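Local coordinates for amino acid ABC transporter, periplasmic amino acid-binding protein, putative (Streptococcus pneumoniae, PDB 4I62) that binds L-arginine between its two lobes and probably delivers it to the membrane part of an amino acid ABC transporter for uptake, at residues 159-162 with 163-166; 178-181 with 182-185; 86-90 with 91-95; 47-50 with 51-54; 114-118 with 119-123. All coordinates share one frame; numbering follows the deposited sequence. Where two conformers were deposited one is given.

Contact 1 of 5, residues 159-162 with 163-166; sequences SIQE and TMAK. With ARG (arginine), chain B.
E162 and K166 lie side by side, one turn apart, at the start of helix 160-168. This is the helix of a beta-alpha-beta unit in a type II periplasmic binding protein fold. The two side chains point the same way. Carboxylate oxygen OE2 of E162 meets NZ of K166 at 3.3 Å, a salt bridge whose hydrogen bond is weak. The aliphatic parts also touch, CG of E162 resting 3.6 Å from CE of K166. Both distances hold for one of two K166 conformers, so this link is doubtful as a lasting one. E162 reaches along its neighbour because CG stands anti to the backbone N (chi1 176°) and the chain stays extended. The stronger bond of OE2 is with S176 OG, and OE1 accepts from the backbone of G158, so both carboxylate oxygens are held. The backbone bonds of the helix are M164 N to I160 O, A165 N to Q161 O and K166 N to E162 O.

The turn is closed by S159, the N-cap residue. Its OG accepts from E162 N at 3.1 Å, and Q156 O is a further partner of this hydroxyl. The helix start faces the bound arginine. I160 N donates to the ligand's OXT at 2.8 Å, and the helix dipole would probably favour a carboxylate there. Q161 lays OE1 against the ligand's CA, while its NE2 is held by N130. One water joins the outer side: it donates to S159 O and to E162 OE1, and accepts from T163 OG1 at 3.3 Å.

Contact 2 of 5, residues 178-181 with 182-185; sequences PKNG and NLIT
The backbone turns into helix 180-188 straight after K179, the N-cap residue, whose O accepts from L183 N at 3.3 Å and only weakly from N182 N. The next bonds of the helix are I184 N to N180 O and T185 N to G181 O.

On the outer side K179 and N182 run side by side and point the same way. The amide ND2 of N182 packs along the aliphatic chain of K179, 3.7 Å from CD. A water bridges their ends, accepting from K179 NZ at 2.9 Å and from N182 ND2 at 3.2 Å.

On the inner side the carboxamide of N180 and the side chain of L183 meet at an angle, with OD1 of N180 3.8 Å from CD1 of L183. CG of N180 is anti to its carbonyl carbon (chi1 -68°), which turns the amide back past the helix start toward the arginine pocket. There ND2 donates to D48 O. The backbone N of G181 donates to D48 OD2. I184 bends CG1 over N180 O at 3.6 Å, and both N180 and I184 pack on F197 and F205.

The chemistry divides the turn. A polar, water-linked face looks outward. Inward the N180 amide borders the pocket, while L183 and I184 pack against the sheet. With D48 taking the N-H of G181, a carboxylate sits at the helix start, where the dipole would probably favour it.

Contact 3 of 5, residues 86-90 with 91-95; sequences SPMSF and DNVLA. With ARG (arginine), chain B.
M88 and V93 pack across the turn that leads from strand 82-87 into helix 90-98, a strand-to-helix connection of the type II periplasmic binding protein fold. This is the close apolar side. CG of M88 lies 3.7 Å from CG2 of V93. That CG stands between the backbone N and the carbonyl carbon (chi1 65°), and the chain runs on extended to SD, 3.5 Å from N92 O. A44 lies against both side chains.

F90 extends the packing into the ligand pocket. Its CG is anti to the backbone N (chi1 -177°), and the ring is carried out over the bound arginine. CD of the ligand sits over the centre of one ring face, 3.5 Å above the plane. CD1 of F90 is also 3.5 Å from the ligand's NE. R115 also packs on this ring.

Two backbone bonds tighten the turn, N92 N to S89 O and V93 N to F90 O.

The outer side is looser and watered. N92 is exposed, and its OD1 comes close to S89 OG in one of the two S89 conformers. D91 is turned to K157, with which it forms a salt bridge. A water accepts from S89 N and donates to N92 OD1. On the other side of the turn, beside F90 and L94, a second water donates to F90 O at 2.7 Å and accepts from L94 N.

Contact 4 of 5, residues 47-50 with 51-54; sequences PDFA and PFEY. With ARG (arginine), chain B.
F49 and E53 form a single antiparallel bridge, a hydrogen-bonded pair, within the loop between strands 40-45 and 54-58. F49 N donates to E53 O at 2.7 Å. E53 N returns a bond to F49 O, and F52 N reaches the same oxygen weakly. F52 and E53 both face F49, a classic beta bulge. The peptide bond from A50 to P51 is cis and reverses the chain. Further out, CA of Y54 makes a CH-O contact with P47 O.

Among the side chains, F49 and E53 lie side by side with ring and carboxylate planes only 3° apart. OE2 of E53 is 3.4 Å from CD2 of F49. It also accepts from NH1 of the bound arginine at 3.0 Å. That ligand's guanidinium group lies over the F49 ring, with NE 3.4 Å above the centre of one face. E53 gets there by a kinked chain, chi1 49° followed by chi2 -86°.

F52 passes F49 at an angle, CD2 to CD2 4.0 Å, and makes edge-to-face pairs with Y126 and Y227. On the far side CB of A50 packs on CD1 of Y54 at 3.6 Å.

Aromatic face and carboxylate together receive the guanidinium, and form the side-chain end of the arginine pocket in this family 3 solute-binding protein.

Contact 5 of 5, residues 114-118 with 119-123; sequences ERSKV and FDFST. With ARG (arginine), chain B.
R115 has CG anti to its carbonyl carbon (chi1 -71°) and stays extended from there to NE. F121 has CG likewise placed (chi1 -80°), which brings the edge of its ring to the root of that arginine. CB of R115 lies in the plane of the F121 ring, 3.7 Å from both CE2 and CZ. OG of S116 comes to the same ring obliquely, 3.6 Å from CD2, and its polar partner is T112 O.

The turn itself is drawn together by the backbone. F119 N donates to R115 O at 2.9 Å, and V118 N shares that oxygen. The F119 ring has its edge near R115 O, with CD2 3.4 Å away. Over one face of this ring lies V118, whose CG1 makes a CH-pi contact 3.9 Å from the centroid, 17° off the normal. The two side chains point the same way.

At its far end R115 holds the carboxylate of the bound arginine with two nitrogens. NH1 donates to the ligand's O at 2.8 Å, and the bond is almost straight. NH2 donates to OXT at 3.0 Å. The ligand's carboxyl carbon lies in the guanidinium plane, which makes this an end-on, bidentate pair through NH1 and NH2. S110 O takes another hydrogen of NH1.

The turn joins the end of helix 113-116 to strand 119-121. F119 packs on L94 and V97 of helix 90-98, and F121 on A228 and A230 of the antiparallel partner strand 226-232.

In the fold
The five contacts are local turns met in series along the chain; none nests in or crosses another. Contact 4 comes first, a tight turn within the loop between strands 40-45 and 54-58. Contact 3 turns strand 82-87 into helix 90-98. Contact 5 leads from helix 113-116 into strand 119-121. Contacts 1 and 2 start helices 160-168 and 180-188. Contacts 1, 3, 4 and 5 touch the bound arginine. Contact 5 packs on contact 3 through L94, and contact 1 meets both near the ligand carboxylate. Contacts 3 and 4 meet through P87 and P47. D48 of contact 4 ties the loop after strand 40-45 to the start of helix 180-188. The centres of contacts 2 and 5 are about 27 Å apart.

Contact 1 of 5, residues 159-162 with 163-166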
# COMPACT_ATOMS: atom_id res chain seq x y z
N SER A 159 6.17 7.37 -0.29
CA SER A 159 6.29 5.96 -0.66
C SER A 159 7.71 5.58 -1.06
O SER A 159 8.52 6.44 -1.47
CB SER A 159 5.34 5.64 -1.82
OG SER A 159 5.79 6.21 -3.05
N ILE A 160 8.00 4.27 -1.05
CA ILE A 160 9.27 3.83 -1.56
C ILE A 160 9.37 4.01 -3.07
O ILE A 160 10.48 4.07 -3.62
CB ILE A 160 9.61 2.38 -1.14
CG1 ILE A 160 8.72 1.35 -1.81
CG2 ILE A 160 9.55 2.21 0.39
CD1 ILE A 160 9.32 -0.04 -1.79
N GLN A 161 8.25 4.12 -3.75
CA GLN A 161 8.25 4.41 -5.18
C GLN A 161 8.78 5.81 -5.43
O GLN A 161 9.52 6.04 -6.41
CB GLN A 161 6.84 4.26 -5.75
CG GLN A 161 6.36 2.80 -5.86
CD GLN A 161 6.15 2.13 -4.52
OE1 GLN A 161 5.64 2.72 -3.55
NE2 GLN A 161 6.52 0.86 -4.44
N GLU A 162 8.42 6.77 -4.59
CA GLU A 162 8.96 8.12 -4.70
C GLU A 162 10.47 8.08 -4.53
O GLU A 162 11.21 8.73 -5.27
CB GLU A 162 8.34 9.00 -3.62
CG GLU A 162 8.91 10.41 -3.57
CD GLU A 162 8.40 11.25 -2.41
OE1 GLU A 162 8.20 10.77 -1.28
OE2 GLU A 162 8.21 12.47 -2.62
N THR A 163 10.95 7.32 -3.55
CA THR A 163 12.39 7.17 -3.34
C THR A 163 13.11 6.57 -4.54
O THR A 163 14.18 7.06 -4.94
CB THR A 163 12.67 6.36 -2.08
OG1 THR A 163 12.04 7.02 -0.97
CG2 THR A 163 14.14 6.22 -1.79
N MET A 164 12.53 5.52 -5.11
CA MET A 164 13.10 4.89 -6.30
C MET A 164 13.21 5.89 -7.44
O MET A 164 14.23 5.94 -8.12
CB MET A 164 12.21 3.72 -6.73
CG MET A 164 12.87 2.72 -7.63
SD MET A 164 11.66 1.45 -8.10
CE MET A 164 10.48 1.47 -6.73
N ALA A 165 12.16 6.67 -7.65
CA ALA A 165 12.19 7.65 -8.72
C ALA A 165 13.27 8.68 -8.50
O ALA A 165 14.03 9.01 -9.43
CB ALA A 165 10.85 8.33 -8.86
N LYS A 166 13.38 9.18 -7.27
CA LYS A 166 14.41 10.18 -6.94
C LYS A 166 15.81 9.61 -7.15
O LYS A 166 16.69 10.34 -7.59
CB LYS A 166 14.26 10.68 -5.50
CG LYS A 166 12.95 11.41 -5.21
CD LYS A 166 12.93 12.03 -3.82
CE LYS A 166 11.63 12.80 -3.58
NZ LYS A 166 11.45 13.16 -2.15
N ARG B . 4.46 -0.01 -0.46
CA ARG B . 4.74 1.44 -0.56
C ARG B . 5.44 1.96 0.69
O ARG B . 5.39 1.30 1.75
CB ARG B . 3.48 2.22 -0.89
CG ARG B . 2.34 1.98 0.11
CD ARG B . 1.21 2.98 -0.08
NE ARG B . 0.04 2.53 0.66
CZ ARG B . -1.10 3.19 0.73
NH1 ARG B . -2.10 2.69 1.45
NH2 ARG B . -1.24 4.35 0.10
OXT ARG B . 6.02 3.09 0.60
O HOH W 1 9.42 8.67 0.17

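Contact 2 of 5, residues 178-181 with 182-185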
# COMPACT_ATOMS: atom_id res chain seq x y z
N PRO A 178 0.34 13.59 -2.69
CA PRO A 178 -0.17 12.86 -1.52
C PRO A 178 -1.15 11.77 -1.89
O PRO A 178 -1.09 10.71 -1.26
CB PRO A 178 -0.85 13.95 -0.67
CG PRO A 178 -0.08 15.16 -0.99
CD PRO A 178 0.32 15.04 -2.45
N LYS A 179 -2.05 12.00 -2.86
CA LYS A 179 -3.15 11.07 -3.11
C LYS A 179 -2.97 10.25 -4.37
O LYS A 179 -2.72 10.81 -5.46
CB LYS A 179 -4.46 11.85 -3.24
CG LYS A 179 -4.86 12.61 -2.00
CD LYS A 179 -6.24 13.24 -2.12
CE LYS A 179 -6.64 13.96 -0.83
NZ LYS A 179 -7.98 14.63 -0.93
N ASN A 180 -3.16 8.93 -4.28
CA ASN A 180 -3.05 8.08 -5.48
C ASN A 180 -4.08 8.45 -6.54
O ASN A 180 -3.78 8.38 -7.75
CB ASN A 180 -3.15 6.62 -5.11
CG ASN A 180 -1.95 6.15 -4.32
OD1 ASN A 180 -0.81 6.55 -4.61
ND2 ASN A 180 -2.17 5.27 -3.34
N GLY A 181 -5.28 8.81 -6.13
CA GLY A 181 -6.28 9.20 -7.11
C GLY A 181 -5.85 10.42 -7.92
O GLY A 181 -6.21 10.58 -9.10
N ASN A 182 -5.10 11.32 -7.30
CA ASN A 182 -4.63 12.48 -8.03
C ASN A 182 -3.51 12.14 -9.01
O ASN A 182 -3.41 12.77 -10.06
CB ASN A 182 -4.27 13.61 -7.06
CG ASN A 182 -5.51 14.22 -6.39
OD1 ASN A 182 -6.62 14.13 -6.92
ND2 ASN A 182 -5.32 14.88 -5.25
N LEU A 183 -2.72 11.12 -8.70
CA LEU A 183 -1.74 10.62 -9.68
C LEU A 183 -2.46 10.06 -10.89
O LEU A 183 -2.04 10.27 -12.04
CB LEU A 183 -0.86 9.53 -9.04
CG LEU A 183 0.14 10.07 -8.02
CD1 LEU A 183 0.73 8.96 -7.13
CD2 LEU A 183 1.27 10.84 -8.70
N ILE A 184 -3.54 9.30 -10.65
CA ILE A 184 -4.30 8.75 -11.77
C ILE A 184 -4.92 9.86 -12.62
O ILE A 184 -4.86 9.81 -13.84
CB ILE A 184 -5.36 7.74 -11.25
CG1 ILE A 184 -4.67 6.49 -10.65
CG2 ILE A 184 -6.38 7.35 -12.33
CD1 ILE A 184 -3.96 5.64 -11.67
N THR A 185 -5.47 10.88 -11.97
CA THR A 185 -6.00 12.03 -12.71
C THR A 185 -4.91 12.73 -13.54
O THR A 185 -5.14 13.08 -14.71
CB THR A 185 -6.66 13.01 -11.74
OG1 THR A 185 -7.74 12.33 -11.08
CG2 THR A 185 -7.20 14.23 -12.46
O HOH W 2 -7.62 16.12 -3.41

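Contact 3 of 5, residues 86-90 with 91-95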
# COMPACT_ATOMS: atom_id res chain seq x y z
N SER A 86 -7.93 4.52 11.47
CA SER A 86 -7.53 5.91 11.49
C SER A 86 -7.05 6.27 10.09
O SER A 86 -5.85 6.16 9.77
CB SER A 86 -6.40 6.10 12.49
OG SER A 86 -6.14 7.48 12.70
N PRO A 87 -7.98 6.62 9.20
CA PRO A 87 -7.57 6.95 7.83
C PRO A 87 -6.85 8.28 7.77
O PRO A 87 -7.23 9.23 8.46
CB PRO A 87 -8.89 6.98 7.06
CG PRO A 87 -9.94 7.29 8.07
CD PRO A 87 -9.44 6.71 9.38
N MET A 88 -5.86 8.36 6.88
CA MET A 88 -5.06 9.56 6.76
C MET A 88 -4.25 9.48 5.48
O MET A 88 -4.24 8.46 4.81
CB MET A 88 -4.17 9.71 7.98
CG MET A 88 -3.14 8.60 8.12
SD MET A 88 -2.20 8.67 9.67
CE MET A 88 -3.42 8.31 10.89
N SER A 89 -3.58 10.56 5.15
CA SER A 89 -2.68 10.52 4.01
C SER A 89 -1.54 9.55 4.25
O SER A 89 -1.06 9.39 5.39
CB SER A 89 -2.10 11.91 3.77
OG SER A 89 -1.28 12.31 4.85
N PHE A 90 -1.09 8.89 3.18
CA PHE A 90 -0.06 7.88 3.37
C PHE A 90 1.20 8.46 4.02
O PHE A 90 1.82 7.82 4.88
CB PHE A 90 0.31 7.15 2.10
CG PHE A 90 1.33 6.06 2.36
CD1 PHE A 90 0.94 4.89 3.02
CD2 PHE A 90 2.68 6.21 2.04
CE1 PHE A 90 1.85 3.91 3.30
CE2 PHE A 90 3.59 5.23 2.35
CZ PHE A 90 3.17 4.06 2.96
N ASP A 91 1.55 9.67 3.61
CA ASP A 91 2.72 10.42 4.09
C ASP A 91 2.73 10.54 5.62
O ASP A 91 3.78 10.81 6.20
CB ASP A 91 2.74 11.82 3.43
CG ASP A 91 4.13 12.41 3.33
OD1 ASP A 91 5.12 11.64 3.21
OD2 ASP A 91 4.24 13.65 3.35
N ASN A 92 1.55 10.43 6.25
CA ASN A 92 1.44 10.59 7.70
C ASN A 92 1.29 9.28 8.48
O ASN A 92 1.29 9.28 9.75
CB ASN A 92 0.27 11.52 8.03
CG ASN A 92 0.46 12.93 7.46
OD1 ASN A 92 -0.51 13.60 7.07
ND2 ASN A 92 1.68 13.36 7.39
N VAL A 93 1.13 8.16 7.78
CA VAL A 93 0.83 6.87 8.43
C VAL A 93 1.92 6.41 9.39
O VAL A 93 1.66 6.13 10.59
CB VAL A 93 0.53 5.81 7.35
CG1 VAL A 93 0.60 4.40 7.91
CG2 VAL A 93 -0.81 6.05 6.75
N LEU A 94 3.16 6.35 8.92
CA LEU A 94 4.22 5.90 9.80
C LEU A 94 4.48 6.86 10.95
O LEU A 94 4.69 6.43 12.11
CB LEU A 94 5.49 5.57 9.01
CG LEU A 94 5.37 4.33 8.14
CD1 LEU A 94 6.57 4.18 7.20
CD2 LEU A 94 5.14 3.05 8.99
N ALA A 95 4.44 8.15 10.67
CA ALA A 95 4.64 9.15 11.72
C ALA A 95 3.63 8.97 12.85
O ALA A 95 3.97 9.17 14.02
CB ALA A 95 4.56 10.54 11.14
N ARG B . 4.46 -0.01 -0.46
CA ARG B . 4.74 1.44 -0.56
C ARG B . 5.44 1.96 0.69
O ARG B . 5.39 1.30 1.75
CB ARG B . 3.48 2.22 -0.89
CG ARG B . 2.34 1.98 0.11
CD ARG B . 1.21 2.98 -0.08
NE ARG B . 0.04 2.53 0.66
CZ ARG B . -1.10 3.19 0.73
NH1 ARG B . -2.10 2.69 1.45
NH2 ARG B . -1.24 4.35 0.10
OXT ARG B . 6.02 3.09 0.60
O HOH W 3 -3.39 13.05 7.06
O HOH W 4 4.13 7.17 6.22

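Contact 4 of 5, residues 47-50 with 51-54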
# COMPACT_ATOMS: atom_id res chain seq x y z
N PRO A 47 -6.63 4.82 2.67
CA PRO A 47 -7.54 3.94 1.91
C PRO A 47 -7.74 4.35 0.42
O PRO A 47 -8.86 4.61 -0.03
CB PRO A 47 -8.84 4.05 2.69
CG PRO A 47 -8.84 5.45 3.21
CD PRO A 47 -7.39 5.69 3.60
N ASP A 48 -6.67 4.34 -0.35
CA ASP A 48 -6.66 4.64 -1.76
C ASP A 48 -5.65 3.68 -2.42
O ASP A 48 -4.73 4.17 -3.07
CB ASP A 48 -6.18 6.08 -1.91
CG ASP A 48 -6.35 6.63 -3.31
OD1 ASP A 48 -6.90 5.92 -4.17
OD2 ASP A 48 -5.94 7.78 -3.53
N PHE A 49 -5.79 2.37 -2.18
CA PHE A 49 -4.72 1.41 -2.44
C PHE A 49 -5.33 0.00 -2.58
O PHE A 49 -4.89 -0.95 -1.92
CB PHE A 49 -3.67 1.50 -1.31
CG PHE A 49 -2.30 1.02 -1.67
CD1 PHE A 49 -1.54 1.72 -2.58
CD2 PHE A 49 -1.74 -0.12 -1.09
CE1 PHE A 49 -0.24 1.31 -2.89
CE2 PHE A 49 -0.47 -0.53 -1.39
CZ PHE A 49 0.30 0.18 -2.30
N ALA A 50 -6.33 -0.14 -3.46
CA ALA A 50 -6.93 -1.45 -3.69
C ALA A 50 -5.86 -2.39 -4.25
O ALA A 50 -5.07 -1.98 -5.12
CB ALA A 50 -8.09 -1.35 -4.66
N PRO A 51 -5.86 -3.66 -3.84
CA PRO A 51 -6.89 -4.36 -3.04
C PRO A 51 -6.71 -4.25 -1.52
O PRO A 51 -7.55 -4.76 -0.76
CB PRO A 51 -6.70 -5.84 -3.48
CG PRO A 51 -5.22 -5.91 -3.77
CD PRO A 51 -4.90 -4.61 -4.45
N PHE A 52 -5.61 -3.64 -1.08
CA PHE A 52 -5.23 -3.67 0.35
C PHE A 52 -6.16 -2.81 1.21
O PHE A 52 -6.67 -3.27 2.25
CB PHE A 52 -3.76 -3.29 0.48
CG PHE A 52 -2.88 -4.25 -0.26
CD1 PHE A 52 -2.62 -5.51 0.29
CD2 PHE A 52 -2.46 -3.98 -1.56
CE1 PHE A 52 -1.90 -6.45 -0.43
CE2 PHE A 52 -1.76 -4.94 -2.28
CZ PHE A 52 -1.49 -6.17 -1.71
N GLU A 53 -6.39 -1.56 0.81
CA GLU A 53 -7.38 -0.69 1.47
C GLU A 53 -7.90 0.30 0.45
O GLU A 53 -7.11 0.91 -0.28
CB GLU A 53 -6.80 0.02 2.70
CG GLU A 53 -5.46 0.71 2.46
CD GLU A 53 -4.27 -0.20 2.64
OE1 GLU A 53 -4.43 -1.13 3.49
OE2 GLU A 53 -3.19 -0.00 2.01
N TYR A 54 -9.21 0.50 0.44
CA TYR A 54 -9.82 1.40 -0.53
C TYR A 54 -11.20 1.76 -0.02
O TYR A 54 -11.72 1.19 0.93
CB TYR A 54 -9.85 0.76 -1.93
CG TYR A 54 -10.62 -0.55 -2.05
CD1 TYR A 54 -10.01 -1.76 -1.69
CD2 TYR A 54 -11.93 -0.59 -2.56
CE1 TYR A 54 -10.66 -2.95 -1.84
CE2 TYR A 54 -12.60 -1.80 -2.67
CZ TYR A 54 -11.97 -2.97 -2.32
OH TYR A 54 -12.61 -4.18 -2.44
N ARG B . 4.46 -0.01 -0.46
CA ARG B . 4.74 1.44 -0.56
C ARG B . 5.44 1.96 0.69
O ARG B . 5.39 1.30 1.75
CB ARG B . 3.48 2.22 -0.89
CG ARG B . 2.34 1.98 0.11
CD ARG B . 1.21 2.98 -0.08
NE ARG B . 0.04 2.53 0.66
CZ ARG B . -1.10 3.19 0.73
NH1 ARG B . -2.10 2.69 1.45
NH2 ARG B . -1.24 4.35 0.10
OXT ARG B . 6.02 3.09 0.60

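Contact 5 of 5, residues 114-118 with 119-123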
# COMPACT_ATOMS: atom_id res chain seq x y z
N GLU A 114 15.84 1.77 6.31
CA GLU A 114 15.62 3.00 7.04
C GLU A 114 14.43 2.87 7.97
O GLU A 114 14.48 3.26 9.14
CB GLU A 114 15.45 4.17 6.08
CG GLU A 114 16.76 4.68 5.54
CD GLU A 114 17.72 5.09 6.65
OE1 GLU A 114 17.39 6.03 7.41
OE2 GLU A 114 18.79 4.46 6.77
N ARG A 115 13.33 2.31 7.47
CA ARG A 115 12.17 2.15 8.32
C ARG A 115 12.42 1.18 9.49
O ARG A 115 11.91 1.41 10.58
CB ARG A 115 10.97 1.71 7.49
CG ARG A 115 10.41 2.83 6.57
CD ARG A 115 9.39 2.26 5.58
NE ARG A 115 8.85 3.29 4.68
CZ ARG A 115 7.93 3.06 3.77
NH1 ARG A 115 7.48 1.81 3.57
NH2 ARG A 115 7.46 4.08 3.02
N SER A 116 13.19 0.12 9.24
CA SER A 116 13.44 -0.91 10.26
C SER A 116 14.24 -0.38 11.43
O SER A 116 14.24 -0.99 12.50
CB SER A 116 14.16 -2.11 9.67
OG SER A 116 13.27 -2.87 8.87
N LYS A 117 14.91 0.75 11.25
CA LYS A 117 15.68 1.37 12.33
C LYS A 117 14.77 2.07 13.33
O LYS A 117 15.16 2.31 14.48
CB LYS A 117 16.65 2.39 11.76
CG LYS A 117 17.82 1.79 11.00
CD LYS A 117 18.87 1.26 11.95
CE LYS A 117 19.47 2.39 12.79
NZ LYS A 117 20.66 1.95 13.59
N VAL A 118 13.56 2.42 12.89
CA VAL A 118 12.67 3.25 13.69
C VAL A 118 11.45 2.45 14.14
O VAL A 118 10.88 2.74 15.19
CB VAL A 118 12.19 4.48 12.87
CG1 VAL A 118 11.11 5.26 13.61
CG2 VAL A 118 13.37 5.39 12.55
N PHE A 119 11.07 1.44 13.35
CA PHE A 119 9.89 0.60 13.62
C PHE A 119 10.23 -0.87 13.81
O PHE A 119 11.19 -1.38 13.23
CB PHE A 119 8.87 0.73 12.45
CG PHE A 119 8.39 2.14 12.24
CD1 PHE A 119 7.42 2.68 13.09
CD2 PHE A 119 8.92 2.93 11.25
CE1 PHE A 119 6.99 4.01 12.93
CE2 PHE A 119 8.50 4.24 11.09
CZ PHE A 119 7.54 4.79 11.93
N ASP A 120 9.43 -1.54 14.63
CA ASP A 120 9.34 -3.00 14.59
C ASP A 120 8.44 -3.30 13.38
O ASP A 120 7.44 -2.60 13.12
CB ASP A 120 8.65 -3.56 15.86
CG ASP A 120 9.61 -3.92 16.99
OD1 ASP A 120 10.80 -3.52 16.96
OD2 ASP A 120 9.13 -4.61 17.94
N PHE A 121 8.77 -4.37 12.67
CA PHE A 121 7.90 -4.88 11.63
C PHE A 121 7.49 -6.30 11.94
O PHE A 121 8.27 -7.11 12.44
CB PHE A 121 8.59 -4.89 10.26
CG PHE A 121 8.62 -3.55 9.57
CD1 PHE A 121 7.48 -3.09 8.97
CD2 PHE A 121 9.77 -2.80 9.49
CE1 PHE A 121 7.48 -1.88 8.27
CE2 PHE A 121 9.77 -1.57 8.81
CZ PHE A 121 8.63 -1.12 8.20
N SER A 122 6.26 -6.62 11.60
CA SER A 122 5.85 -8.01 11.56
C SER A 122 6.66 -8.79 10.54
O SER A 122 7.37 -8.22 9.68
CB SER A 122 4.37 -8.12 11.18
OG SER A 122 4.14 -7.82 9.82
N THR A 123 6.53 -10.11 10.60
CA THR A 123 6.95 -10.94 9.50
C THR A 123 6.20 -10.46 8.22
O THR A 123 5.10 -9.93 8.29
CB THR A 123 6.62 -12.39 9.83
OG1 THR A 123 7.36 -13.26 8.98
CG2 THR A 123 5.16 -12.69 9.65
N ARG B . 4.46 -0.01 -0.46
CA ARG B . 4.74 1.44 -0.56
C ARG B . 5.44 1.96 0.69
O ARG B . 5.39 1.30 1.75
CB ARG B . 3.48 2.22 -0.89
CG ARG B . 2.34 1.98 0.11
CD ARG B . 1.21 2.98 -0.08
NE ARG B . 0.04 2.53 0.66
CZ ARG B . -1.10 3.19 0.73
NH1 ARG B . -2.10 2.69 1.45
NH2 ARG B . -1.24 4.35 0.10
OXT ARG B . 6.02 3.09 0.60